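Local coordinates for protein ATPase BagA (Mycobacterium tuberculosis H37Rv, PDB 6BS3) that forms, with its partner subunit BagB, an ATPase complex that hydrolyses ATP and is required for resistance to nitric oxide and high glycerol, at residues L91-E96 with T138-E143; A98-L103 with A115-G120; P164-I169 with L221-E226; A253-G258 with Q290-I295. All blocks are in the same frame, centred on the assembly; numbering follows the deposited sequence.

Contact 1 of 4, residues L91-E96 with T138-E143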
loop_
_atom_site.group_PDB
_atom_site.type_symbol
_atom_site.label_atom_id
_atom_site.label_comp_id
_atom_site.label_asym_id
_atom_site.label_seq_id
_atom_site.Cartn_x
_atom_site.Cartn_y
_atom_site.Cartn_z
ATOM N N LEU A 91 9.319 -8.043 -18.645
ATOM C CA LEU A 91 10.648 -8.129 -18.045
ATOM C C LEU A 91 10.600 -7.917 -16.521
ATOM O O LEU A 91 10.472 -6.789 -16.057
ATOM C CB LEU A 91 11.735 -7.255 -18.717
ATOM C CG LEU A 91 13.158 -7.392 -18.075
ATOM C CD1 LEU A 91 13.796 -8.800 -18.309
ATOM C CD2 LEU A 91 14.080 -6.282 -18.541
ATOM N N ALA A 92 10.684 -9.008 -15.751
ATOM C CA ALA A 92 10.749 -8.920 -14.285
ATOM C C ALA A 92 12.253 -8.795 -13.999
ATOM O O ALA A 92 12.988 -9.778 -14.169
ATOM C CB ALA A 92 10.177 -10.186 -13.643
ATOM N N ILE A 93 12.739 -7.562 -13.738
ATOM C CA ILE A 93 14.182 -7.364 -13.509
ATOM C C ILE A 93 14.618 -8.092 -12.218
ATOM O O ILE A 93 13.996 -7.931 -11.166
ATOM C CB ILE A 93 14.632 -5.865 -13.518
ATOM C CG1 ILE A 93 14.336 -5.171 -14.874
ATOM C CG2 ILE A 93 16.131 -5.743 -13.147
ATOM C CD1 ILE A 93 14.505 -3.572 -14.841
ATOM N N ASP A 94 15.647 -8.927 -12.335
ATOM C CA ASP A 94 16.250 -9.665 -11.230
ATOM C C ASP A 94 17.495 -8.835 -10.879
ATOM O O ASP A 94 18.445 -8.799 -11.668
ATOM C CB ASP A 94 16.603 -11.082 -11.719
ATOM C CG ASP A 94 17.290 -12.025 -10.743
ATOM O OD1 ASP A 94 18.036 -11.541 -9.864
ATOM O OD2 ASP A 94 17.115 -13.250 -10.886
ATOM N N ILE A 95 17.451 -8.105 -9.740
ATOM C CA ILE A 95 18.526 -7.192 -9.308
ATOM C C ILE A 95 19.864 -7.922 -9.106
ATOM O O ILE A 95 20.916 -7.371 -9.435
ATOM C CB ILE A 95 18.125 -6.311 -8.072
ATOM C CG1 ILE A 95 19.055 -5.085 -7.915
ATOM C CG2 ILE A 95 18.047 -7.110 -6.758
ATOM C CD1 ILE A 95 18.905 -4.039 -8.941
ATOM N N GLU A 96 19.810 -9.167 -8.607
ATOM C CA GLU A 96 20.983 -10.007 -8.376
ATOM C C GLU A 96 21.670 -10.345 -9.700
ATOM O O GLU A 96 22.864 -10.085 -9.837
ATOM C CB GLU A 96 20.596 -11.236 -7.558
ATOM C CG GLU A 96 21.682 -12.287 -7.446
ATOM C CD GLU A 96 21.633 -13.127 -6.183
ATOM O OE1 GLU A 96 22.564 -13.942 -6.004
ATOM O OE2 GLU A 96 20.678 -12.984 -5.380
ATOM N N THR A 138 17.480 1.705 -13.364
ATOM C CA THR A 138 17.256 2.769 -14.357
ATOM C C THR A 138 18.186 2.558 -15.569
ATOM O O THR A 138 17.834 2.939 -16.690
ATOM C CB THR A 138 17.445 4.186 -13.745
ATOM O OG1 THR A 138 18.798 4.323 -13.285
ATOM C CG2 THR A 138 16.450 4.498 -12.623
ATOM N N GLY A 139 19.358 1.984 -15.318
ATOM C CA GLY A 139 20.334 1.681 -16.363
ATOM C C GLY A 139 19.832 0.596 -17.296
ATOM O O GLY A 139 20.011 0.697 -18.510
ATOM N N LYS A 140 19.170 -0.433 -16.745
ATOM C CA LYS A 140 18.585 -1.529 -17.528
ATOM C C LYS A 140 17.366 -1.029 -18.304
ATOM O O LYS A 140 17.176 -1.427 -19.448
ATOM C CB LYS A 140 18.232 -2.743 -16.635
ATOM C CG LYS A 140 17.587 -3.926 -17.377
ATOM C CD LYS A 140 18.499 -4.533 -18.424
ATOM C CE LYS A 140 17.775 -5.511 -19.309
ATOM N NZ LYS A 140 18.631 -5.954 -20.441
ATOM N N ILE A 141 16.551 -0.156 -17.680
ATOM C CA ILE A 141 15.380 0.467 -18.297
ATOM C C ILE A 141 15.856 1.254 -19.536
ATOM O O ILE A 141 15.315 1.054 -20.619
ATOM C CB ILE A 141 14.628 1.366 -17.275
ATOM C CG1 ILE A 141 13.860 0.499 -16.222
ATOM C CG2 ILE A 141 13.680 2.365 -17.997
ATOM C CD1 ILE A 141 13.288 1.377 -14.933
ATOM N N LYS A 142 16.919 2.071 -19.387
ATOM C CA LYS A 142 17.495 2.844 -20.482
ATOM C C LYS A 142 17.981 1.940 -21.642
ATOM O O LYS A 142 17.807 2.299 -22.806
ATOM C CB LYS A 142 18.618 3.745 -19.949
ATOM C CG LYS A 142 19.188 4.728 -20.972
ATOM C CD LYS A 142 20.589 4.341 -21.346
ATOM C CE LYS A 142 21.216 5.306 -22.316
ATOM N NZ LYS A 142 22.544 4.809 -22.750
ATOM N N GLU A 143 18.584 0.789 -21.318
ATOM C CA GLU A 143 19.087 -0.180 -22.300
ATOM C C GLU A 143 17.929 -0.742 -23.156
ATOM O O GLU A 143 18.114 -0.930 -24.353
ATOM C CB GLU A 143 19.884 -1.309 -21.594
ATOM C CG GLU A 143 20.591 -2.301 -22.527
ATOM C CD GLU A 143 19.728 -3.397 -23.135
ATOM O OE1 GLU A 143 18.798 -3.881 -22.447
ATOM O OE2 GLU A 143 19.978 -3.770 -24.305
#

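Contact 2 of 4, residues A98-L103 with A115-G120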
loop_
_atom_site.group_PDB
_atom_site.type_symbol
_atom_site.label_atom_id
_atom_site.label_comp_id
_atom_site.label_asym_id
_atom_site.label_seq_id
_atom_site.Cartn_x
_atom_site.Cartn_y
_atom_site.Cartn_z
ATOM N N ALA A 98 21.153 -8.666 -12.543
ATOM C CA ALA A 98 21.527 -7.355 -13.125
ATOM C C ALA A 98 22.869 -6.869 -12.554
ATOM O O ALA A 98 23.671 -6.299 -13.290
ATOM C CB ALA A 98 20.427 -6.314 -12.900
ATOM N N PHE A 99 23.131 -7.132 -11.263
ATOM C CA PHE A 99 24.402 -6.775 -10.619
ATOM C C PHE A 99 25.588 -7.586 -11.203
ATOM O O PHE A 99 26.640 -7.001 -11.462
ATOM C CB PHE A 99 24.311 -6.882 -9.079
ATOM C CG PHE A 99 25.557 -6.449 -8.332
ATOM C CD1 PHE A 99 26.184 -5.243 -8.626
ATOM C CD2 PHE A 99 26.104 -7.247 -7.335
ATOM C CE1 PHE A 99 27.348 -4.859 -7.953
ATOM C CE2 PHE A 99 27.250 -6.848 -6.643
ATOM C CZ PHE A 99 27.861 -5.654 -6.950
ATOM N N LEU A 100 25.388 -8.905 -11.463
ATOM C CA LEU A 100 26.393 -9.790 -12.083
ATOM C C LEU A 100 26.681 -9.373 -13.529
ATOM O O LEU A 100 27.833 -9.394 -13.953
ATOM C CB LEU A 100 25.961 -11.273 -12.049
ATOM C CG LEU A 100 25.638 -11.921 -10.700
ATOM C CD1 LEU A 100 25.326 -13.381 -10.882
ATOM C CD2 LEU A 100 26.775 -11.806 -9.747
ATOM N N GLU A 101 25.631 -8.991 -14.271
ATOM C CA GLU A 101 25.693 -8.493 -15.647
ATOM C C GLU A 101 26.585 -7.234 -15.690
ATOM O O GLU A 101 27.415 -7.088 -16.576
ATOM C CB GLU A 101 24.269 -8.107 -16.075
ATOM C CG GLU A 101 23.748 -8.701 -17.370
ATOM C CD GLU A 101 22.279 -8.414 -17.645
ATOM O OE1 GLU A 101 21.737 -7.400 -17.135
ATOM O OE2 GLU A 101 21.668 -9.220 -18.384
ATOM N N TYR A 102 26.404 -6.338 -14.705
ATOM C CA TYR A 102 27.114 -5.075 -14.536
ATOM C C TYR A 102 28.582 -5.325 -14.199
ATOM O O TYR A 102 29.443 -4.772 -14.874
ATOM C CB TYR A 102 26.390 -4.267 -13.450
ATOM C CG TYR A 102 27.028 -2.983 -12.978
ATOM C CD1 TYR A 102 26.639 -1.756 -13.507
ATOM C CD2 TYR A 102 27.873 -2.972 -11.874
ATOM C CE1 TYR A 102 27.145 -0.556 -13.006
ATOM C CE2 TYR A 102 28.393 -1.782 -11.370
ATOM C CZ TYR A 102 28.024 -0.575 -11.938
ATOM O OH TYR A 102 28.528 0.601 -11.437
ATOM N N LEU A 103 28.868 -6.176 -13.187
ATOM C CA LEU A 103 30.232 -6.535 -12.787
ATOM C C LEU A 103 31.020 -7.112 -13.956
ATOM O O LEU A 103 32.170 -6.729 -14.169
ATOM C CB LEU A 103 30.218 -7.547 -11.631
ATOM C CG LEU A 103 30.034 -6.996 -10.225
ATOM C CD1 LEU A 103 29.744 -8.114 -9.260
ATOM C CD2 LEU A 103 31.265 -6.262 -9.756
ATOM N N ALA A 115 31.036 -16.089 -7.607
ATOM C CA ALA A 115 31.480 -16.551 -6.291
ATOM C C ALA A 115 30.627 -15.907 -5.182
ATOM O O ALA A 115 30.322 -16.565 -4.187
ATOM C CB ALA A 115 32.950 -16.216 -6.086
ATOM N N MET A 116 30.233 -14.629 -5.372
ATOM C CA MET A 116 29.398 -13.838 -4.459
ATOM C C MET A 116 27.976 -14.396 -4.355
ATOM O O MET A 116 27.379 -14.338 -3.283
ATOM C CB MET A 116 29.306 -12.384 -4.934
ATOM C CG MET A 116 30.582 -11.614 -4.815
ATOM S SD MET A 116 30.333 -9.972 -5.500
ATOM C CE MET A 116 29.677 -9.117 -4.062
ATOM N N ARG A 117 27.424 -14.884 -5.479
ATOM C CA ARG A 117 26.084 -15.466 -5.561
ATOM C C ARG A 117 26.000 -16.726 -4.658
ATOM O O ARG A 117 25.036 -16.881 -3.912
ATOM C CB ARG A 117 25.735 -15.771 -7.033
ATOM C CG ARG A 117 24.392 -16.470 -7.253
ATOM C CD ARG A 117 24.131 -16.830 -8.708
ATOM N NE ARG A 117 25.108 -17.781 -9.241
ATOM C CZ ARG A 117 25.452 -17.852 -10.524
ATOM N NH1 ARG A 117 24.888 -17.045 -11.416
ATOM N NH2 ARG A 117 26.363 -18.727 -10.925
ATOM N N ARG A 118 27.059 -17.555 -4.668
ATOM C CA ARG A 118 27.174 -18.789 -3.884
ATOM C C ARG A 118 27.277 -18.571 -2.362
ATOM O O ARG A 118 27.204 -19.558 -1.628
ATOM C CB ARG A 118 28.350 -19.659 -4.390
ATOM C CG ARG A 118 28.247 -20.064 -5.858
ATOM C CD ARG A 118 29.427 -20.920 -6.279
ATOM N NE ARG A 118 29.615 -20.910 -7.734
ATOM C CZ ARG A 118 30.708 -20.469 -8.355
ATOM N NH1 ARG A 118 31.742 -20.014 -7.655
ATOM N NH2 ARG A 118 30.780 -20.493 -9.679
ATOM N N ILE A 119 27.461 -17.304 -1.890
ATOM C CA ILE A 119 27.582 -16.941 -0.461
ATOM C C ILE A 119 26.602 -15.802 -0.055
ATOM O O ILE A 119 26.764 -15.206 1.018
ATOM C CB ILE A 119 29.057 -16.638 -0.017
ATOM C CG1 ILE A 119 29.676 -15.444 -0.777
ATOM C CG2 ILE A 119 29.949 -17.882 -0.100
ATOM C CD1 ILE A 119 30.469 -14.475 0.092
ATOM N N GLY A 120 25.615 -15.527 -0.920
ATOM C CA GLY A 120 24.574 -14.518 -0.736
ATOM C C GLY A 120 25.045 -13.079 -0.662
ATOM O O GLY A 120 24.333 -12.233 -0.110
#

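Contact 3 of 4, residues P164-I169 with L221-E226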
loop_
_atom_site.group_PDB
_atom_site.type_symbol
_atom_site.label_atom_id
_atom_site.label_comp_id
_atom_site.label_asym_id
_atom_site.label_seq_id
_atom_site.Cartn_x
_atom_site.Cartn_y
_atom_site.Cartn_z
ATOM N N PRO A 164 8.287 2.160 -8.920
ATOM C CA PRO A 164 8.092 2.266 -7.472
ATOM C C PRO A 164 6.949 3.260 -7.097
ATOM O O PRO A 164 6.549 4.098 -7.924
ATOM C CB PRO A 164 9.468 2.752 -6.984
ATOM C CG PRO A 164 10.421 2.301 -8.010
ATOM C CD PRO A 164 9.665 2.563 -9.275
ATOM N N PRO A 165 6.379 3.178 -5.868
ATOM C CA PRO A 165 5.255 4.069 -5.523
ATOM C C PRO A 165 5.599 5.562 -5.421
ATOM O O PRO A 165 6.765 5.947 -5.514
ATOM C CB PRO A 165 4.753 3.485 -4.183
ATOM C CG PRO A 165 5.940 2.841 -3.589
ATOM C CD PRO A 165 6.678 2.246 -4.757
ATOM N N THR A 166 4.572 6.402 -5.194
ATOM C CA THR A 166 4.695 7.875 -5.099
ATOM C C THR A 166 5.711 8.371 -4.055
ATOM O O THR A 166 6.347 9.409 -4.281
ATOM C CB THR A 166 3.327 8.560 -4.893
ATOM O OG1 THR A 166 2.721 8.074 -3.703
ATOM C CG2 THR A 166 2.376 8.324 -6.060
ATOM N N GLY A 167 5.870 7.634 -2.952
ATOM C CA GLY A 167 6.797 7.996 -1.884
ATOM C C GLY A 167 8.256 7.721 -2.192
ATOM O O GLY A 167 9.136 8.219 -1.492
ATOM N N ARG A 168 8.533 6.935 -3.255
ATOM C CA ARG A 168 9.886 6.521 -3.651
ATOM C C ARG A 168 10.279 6.914 -5.071
ATOM O O ARG A 168 11.453 6.778 -5.427
ATOM C CB ARG A 168 10.011 4.987 -3.513
ATOM C CG ARG A 168 9.832 4.472 -2.094
ATOM C CD ARG A 168 10.038 2.978 -1.994
ATOM N NE ARG A 168 10.234 2.578 -0.600
ATOM C CZ ARG A 168 10.831 1.455 -0.211
ATOM N NH1 ARG A 168 11.306 0.598 -1.110
ATOM N NH2 ARG A 168 10.969 1.184 1.081
ATOM N N ILE A 169 9.312 7.350 -5.899
ATOM C CA ILE A 169 9.534 7.633 -7.327
ATOM C C ILE A 169 10.586 8.720 -7.586
ATOM O O ILE A 169 11.427 8.523 -8.470
ATOM C CB ILE A 169 8.209 7.897 -8.120
ATOM C CG1 ILE A 169 8.431 7.862 -9.656
ATOM C CG2 ILE A 169 7.469 9.187 -7.687
ATOM C CD1 ILE A 169 8.862 6.496 -10.256
ATOM N N LEU A 221 -0.148 14.695 -5.550
ATOM C CA LEU A 221 0.187 16.128 -5.541
ATOM C C LEU A 221 1.641 16.379 -5.104
ATOM O O LEU A 221 2.366 17.108 -5.781
ATOM C CB LEU A 221 -0.798 16.914 -4.650
ATOM C CG LEU A 221 -2.258 16.976 -5.121
ATOM C CD1 LEU A 221 -3.161 17.548 -4.035
ATOM C CD2 LEU A 221 -2.392 17.789 -6.382
ATOM N N GLU A 222 2.060 15.744 -3.986
ATOM C CA GLU A 222 3.403 15.815 -3.410
ATOM C C GLU A 222 4.462 15.262 -4.356
ATOM O O GLU A 222 5.567 15.808 -4.394
ATOM C CB GLU A 222 3.455 15.061 -2.081
ATOM C CG GLU A 222 2.780 15.799 -0.936
ATOM C CD GLU A 222 2.527 14.988 0.320
ATOM O OE1 GLU A 222 2.027 15.575 1.306
ATOM O OE2 GLU A 222 2.824 13.771 0.325
ATOM N N ALA A 223 4.135 14.177 -5.110
ATOM C CA ALA A 223 5.030 13.569 -6.099
ATOM C C ALA A 223 5.185 14.475 -7.322
ATOM O O ALA A 223 6.316 14.717 -7.722
ATOM C CB ALA A 223 4.541 12.186 -6.514
ATOM N N ILE A 224 4.080 15.016 -7.876
ATOM C CA ILE A 224 4.111 15.953 -9.024
ATOM C C ILE A 224 5.019 17.165 -8.729
ATOM O O ILE A 224 5.837 17.529 -9.577
ATOM C CB ILE A 224 2.675 16.369 -9.485
ATOM C CG1 ILE A 224 2.011 15.206 -10.245
ATOM C CG2 ILE A 224 2.686 17.668 -10.333
ATOM C CD1 ILE A 224 0.536 15.339 -10.558
ATOM N N GLU A 225 4.908 17.741 -7.524
ATOM C CA GLU A 225 5.700 18.893 -7.069
ATOM C C GLU A 225 7.200 18.550 -7.014
ATOM O O GLU A 225 8.017 19.314 -7.540
ATOM C CB GLU A 225 5.177 19.380 -5.702
ATOM C CG GLU A 225 5.870 20.603 -5.114
ATOM C CD GLU A 225 5.322 21.075 -3.775
ATOM O OE1 GLU A 225 4.945 20.221 -2.935
ATOM O OE2 GLU A 225 5.284 22.310 -3.562
ATOM N N GLU A 226 7.550 17.389 -6.412
ATOM C CA GLU A 226 8.926 16.902 -6.295
ATOM C C GLU A 226 9.483 16.623 -7.701
ATOM O O GLU A 226 10.623 16.971 -7.990
ATOM C CB GLU A 226 8.929 15.590 -5.506
ATOM C CG GLU A 226 9.672 15.602 -4.190
ATOM C CD GLU A 226 9.756 14.238 -3.529
ATOM O OE1 GLU A 226 8.726 13.522 -3.487
ATOM O OE2 GLU A 226 10.859 13.881 -3.053
HETATM O O HOH W 1 8.856 10.455 -4.515
#

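Contact 4 of 4, residues A253-G258 with Q290-I295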
loop_
_atom_site.group_PDB
_atom_site.type_symbol
_atom_site.label_atom_id
_atom_site.label_comp_id
_atom_site.label_asym_id
_atom_site.label_seq_id
_atom_site.Cartn_x
_atom_site.Cartn_y
_atom_site.Cartn_z
ATOM N N ALA A 253 -26.519 16.971 -4.537
ATOM C CA ALA A 253 -26.155 18.019 -3.579
ATOM C C ALA A 253 -27.132 18.070 -2.406
ATOM O O ALA A 253 -26.695 18.233 -1.263
ATOM C CB ALA A 253 -26.098 19.366 -4.274
ATOM N N LYS A 254 -28.445 17.886 -2.691
ATOM C CA LYS A 254 -29.510 17.870 -1.687
ATOM C C LYS A 254 -29.449 16.596 -0.840
ATOM O O LYS A 254 -29.479 16.692 0.388
ATOM C CB LYS A 254 -30.894 18.017 -2.346
ATOM C CG LYS A 254 -31.296 19.453 -2.626
ATOM C CD LYS A 254 -32.745 19.535 -3.087
ATOM C CE LYS A 254 -33.210 20.960 -3.270
ATOM N NZ LYS A 254 -34.675 21.037 -3.522
ATOM N N ALA A 255 -29.347 15.408 -1.497
ATOM C CA ALA A 255 -29.271 14.089 -0.849
ATOM C C ALA A 255 -28.060 13.922 0.085
ATOM O O ALA A 255 -28.160 13.192 1.075
ATOM C CB ALA A 255 -29.313 12.981 -1.887
ATOM N N ALA A 256 -26.941 14.634 -0.200
ATOM C CA ALA A 256 -25.731 14.648 0.632
ATOM C C ALA A 256 -25.998 15.360 1.970
ATOM O O ALA A 256 -25.243 15.161 2.926
ATOM C CB ALA A 256 -24.596 15.333 -0.105
ATOM N N GLU A 257 -27.079 16.178 2.035
ATOM C CA GLU A 257 -27.517 16.918 3.231
ATOM C C GLU A 257 -28.656 16.219 3.993
ATOM O O GLU A 257 -28.962 16.608 5.123
ATOM C CB GLU A 257 -27.896 18.377 2.888
ATOM C CG GLU A 257 -26.704 19.301 2.677
ATOM C CD GLU A 257 -25.780 19.470 3.870
ATOM O OE1 GLU A 257 -26.182 20.143 4.847
ATOM O OE2 GLU A 257 -24.652 18.927 3.827
ATOM N N GLY A 258 -29.250 15.194 3.373
ATOM C CA GLY A 258 -30.343 14.399 3.926
ATOM C C GLY A 258 -31.703 14.696 3.321
ATOM O O GLY A 258 -32.724 14.274 3.869
ATOM N N GLN A 290 -26.627 8.093 1.829
ATOM C CA GLN A 290 -25.305 7.523 2.075
ATOM C C GLN A 290 -24.478 7.421 0.804
ATOM O O GLN A 290 -23.281 7.684 0.852
ATOM C CB GLN A 290 -25.409 6.185 2.819
ATOM C CG GLN A 290 -25.734 6.390 4.305
ATOM C CD GLN A 290 -26.086 5.135 5.066
ATOM O OE1 GLN A 290 -25.688 4.028 4.710
ATOM N NE2 GLN A 290 -26.833 5.291 6.158
ATOM N N HIS A 291 -25.117 7.109 -0.339
ATOM C CA HIS A 291 -24.449 7.054 -1.640
ATOM C C HIS A 291 -23.999 8.472 -2.029
ATOM O O HIS A 291 -22.832 8.671 -2.362
ATOM C CB HIS A 291 -25.397 6.474 -2.702
ATOM C CG HIS A 291 -24.887 6.621 -4.099
ATOM N ND1 HIS A 291 -24.063 5.671 -4.669
ATOM C CD2 HIS A 291 -25.062 7.633 -4.976
ATOM C CE1 HIS A 291 -23.780 6.123 -5.874
ATOM N NE2 HIS A 291 -24.360 7.300 -6.104
ATOM N N ALA A 292 -24.930 9.445 -1.962
ATOM C CA ALA A 292 -24.703 10.865 -2.256
ATOM C C ALA A 292 -23.634 11.476 -1.352
ATOM O O ALA A 292 -22.851 12.284 -1.845
ATOM C CB ALA A 292 -25.998 11.641 -2.135
ATOM N N THR A 293 -23.570 11.063 -0.053
ATOM C CA THR A 293 -22.536 11.501 0.909
ATOM C C THR A 293 -21.151 10.966 0.453
ATOM O O THR A 293 -20.144 11.664 0.570
ATOM C CB THR A 293 -22.891 11.054 2.346
ATOM O OG1 THR A 293 -24.203 11.506 2.691
ATOM C CG2 THR A 293 -21.893 11.558 3.390
ATOM N N ARG A 294 -21.117 9.743 -0.088
ATOM C CA ARG A 294 -19.892 9.135 -0.585
ATOM C C ARG A 294 -19.401 9.839 -1.863
ATOM O O ARG A 294 -18.214 10.137 -1.953
ATOM C CB ARG A 294 -20.068 7.618 -0.784
ATOM C CG ARG A 294 -18.766 6.903 -1.116
ATOM C CD ARG A 294 -18.984 5.510 -1.655
ATOM N NE ARG A 294 -17.741 4.972 -2.211
ATOM C CZ ARG A 294 -17.581 3.723 -2.631
ATOM N NH1 ARG A 294 -18.583 2.857 -2.554
ATOM N NH2 ARG A 294 -16.416 3.329 -3.129
ATOM N N ILE A 295 -20.311 10.138 -2.818
ATOM C CA ILE A 295 -19.996 10.829 -4.085
ATOM C C ILE A 295 -19.464 12.249 -3.832
ATOM O O ILE A 295 -18.442 12.628 -4.405
ATOM C CB ILE A 295 -21.209 10.826 -5.083
ATOM C CG1 ILE A 295 -21.778 9.404 -5.340
ATOM C CG2 ILE A 295 -20.878 11.530 -6.407
ATOM C CD1 ILE A 295 -20.799 8.321 -6.003
#

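Contact 1 of 4, residues L91-E96 with T138-E143
The end of strand 86-92 and the turn after it run past the side of helix 130-146, and Ile93 and Lys140 have the nearest CA atoms of the two segments, 8.3 Å apart. The setting is the P-loop NTPase fold of the ArsA ATPase family, at the point where a strand of the mixed sheet hands over to helix 95-107. All the contacts are between carbon atoms, and Lys140 is the centre of them. Its CG points away from the backbone N (chi1 179°), and the chain then bends at chi2. The bent methylene chain passes the two apolar side chains, Leu91 at about a right angle and Ile93 at a slant. Leu91 sets CD2 against CE of Lys140 at 3.9 Å. Ile93 reaches lower on the same chain, with its CD1 4.0 Å from CG of Lys140. The same CD1 also lies 4.3 Å from CG1 of Ile141, so one methyl group meets two successive residues of the helix. Tyr74 touches both Leu91 and Lys140. Strand 51-56 packs against Leu91 and Ile93. Leu137, one turn before Ile141, also touches Ile93. Asp94 stands at the N-cap of helix 95-107, and its OD1 accepts a hydrogen bond from Ala97 N. Beyond its bend the chain of Lys140 is extended, and its charged end meets Glu143, from the same helix. There NZ forms a salt bridge with OE1 of Glu143 at 2.9 Å, approaching from above the carboxylate plane, 45° out of it; Arg147 NH2 binds that same oxygen.

Contact 2 of 4, residues A98-L103 with A115-G120
Helix 95-107 and the end of helix 110-117 lie side by side without close backbone contact: the nearest CA atoms, those of Leu100 and Arg117, are 8.7 Å apart. The second helix closes in a Schellman motif, with Gly120 at positive phi as its C-prime residue. Side chains fill the gap between the two backbones. Leu100 and Arg117 cross at about a right angle, and CD1 of the leucine comes within 3.7 Å of NH1. The chain of Arg117 is bent at chi3 (63°), and NH1 is the part of its guanidinium nearest that methyl, which it approaches obliquely. This pair lies toward the exposed margin. The buried part belongs to Met116. Its CE meets the edge of the Phe99 ring, near the ring plane, at 4.2 Å from CE2. Its SD lies 4.2 Å from CD1 of Leu103. That leucine methyl also sits over one face of the Phe99 ring, 3.8 Å above the plane and offset toward the rim. Val122 of helix 121-128 touches Phe99, Leu100 and Met116, and Leu132 and Leu136 of helix 130-146 close on Phe99. Apolar side chains of the other protein chain pack on Leu103 and Met116, which places this helical layer at the subunit interface.

Contact 3 of 4, residues P164-I169 with L221-E226
Thr166 and Ala223 meet where the loop after strand 158-162 passes helix 214-229, in the P-loop NTPase fold. The loop probably corresponds to switch II of Get3 and ArsA. The two CA atoms are 5.8 Å apart, a close approach allowed by the small alanine side chain. The apolar contacts all fall on one methyl group. CB of Ala223 points toward the loop and lies 4.2 Å from CB of Thr166. The torsion of Thr166 (chi1 59°) places CG2 beside the backbone N, and both branches stay farther from that methyl than CB does. CG2 of Ile169 adds a looser contact, at 4.4 Å from CB of Ala223. Thr27 of strand 23-28 touches both Thr166 and Ile169, and Leu208 of strand 204-210 touches Ala223.

Backbone bonds shape the loop itself. Pro165 O accepts the N-H of Arg168 and, more weakly, that of Ile169, which folds the chain back before helix 169-172 begins. Pro164 O is held by OG1 of Thr27. The nucleotide site is close by. The side chain of Thr166 is about 6 Å from that of Lys34, an ATP-binding residue of the Walker A P-loop, and about 9 Å from the bound ADP. The contact joins a loop beside the nucleotide site to a helix flanking the sheet.

The polar link runs through water. Thr166 O lies 4.0 Å from CB of Ala223, yet it also receives a hydrogen bond from a water molecule at 2.7 Å. That water gives its second hydrogen to OE1 of Glu226, at 3.2 Å.

Contact 4 of 4, residues A253-G258 with Q290-I295
Ala255 and Ala292 bring their methyl groups together, CB to CB at 3.6 Å, where the end of helix 249-255 rests on the long helix 278-302. Both helices belong to the ArsA-family ATPase chain, about 31 Å from its centre to the centre of the contact. The short helix ends here in a Schellman motif, and Gly258 supplies the positive phi. The backbones come very near each other, with the CA atoms of Ala256 and Thr293 only 4.5 Å apart. Ala292 points its CB toward the other segment. That methyl lies between the two alanines opposite, meeting the Ala255 methyl on one of them. On the other, the backbone N of Ala256 is 3.7 Å from CB of Ala292. The Ala256 methyl in turn rests against the backbone of the long helix, its CB 3.9 Å from O of Ala292. Leu252, earlier on the short helix, also touches Ala292, and Val260 touches Ala255.

His291 takes no part in the pair; its NE2 bonds to Ala245 O. An apolar side chain of the other protein chain packs on His291, so the subunit partner borders the contact. The contact lies away from the nucleotide site; it joins the end of the short helix to the side of the long one. Thr293 brings its hydroxyl beside Ala256. Its OG1 stands 3.8 Å from O of Ala256, too long for a hydrogen bond. The torsion (chi1 -54°) places OG1 beside its own backbone N, and the hydroxyl bonds instead within its helix, to Ile289 O.

How the contacts relate
Contacts 1 and 2 share helix 95-107 and touch each other, contact 2 being nested within the chain loop that contact 1 closes. Contact 3 is the nearest of the four to the chain centre and lies beside the nucleotide site. Contact 4 lies on the far side of the centre from contacts 1 and 2, about 48 and 58 Å from them between centres. Contacts 1 to 3 are buried, contact 4 only partly. Branched and long side chains fill contacts 1 and 2, whereas alanines let the backbones come close in contacts 3 and 4. Water bridges contact 3 alone. Contacts 2 and 4 border the other protein chain; contacts 1 and 3 do not.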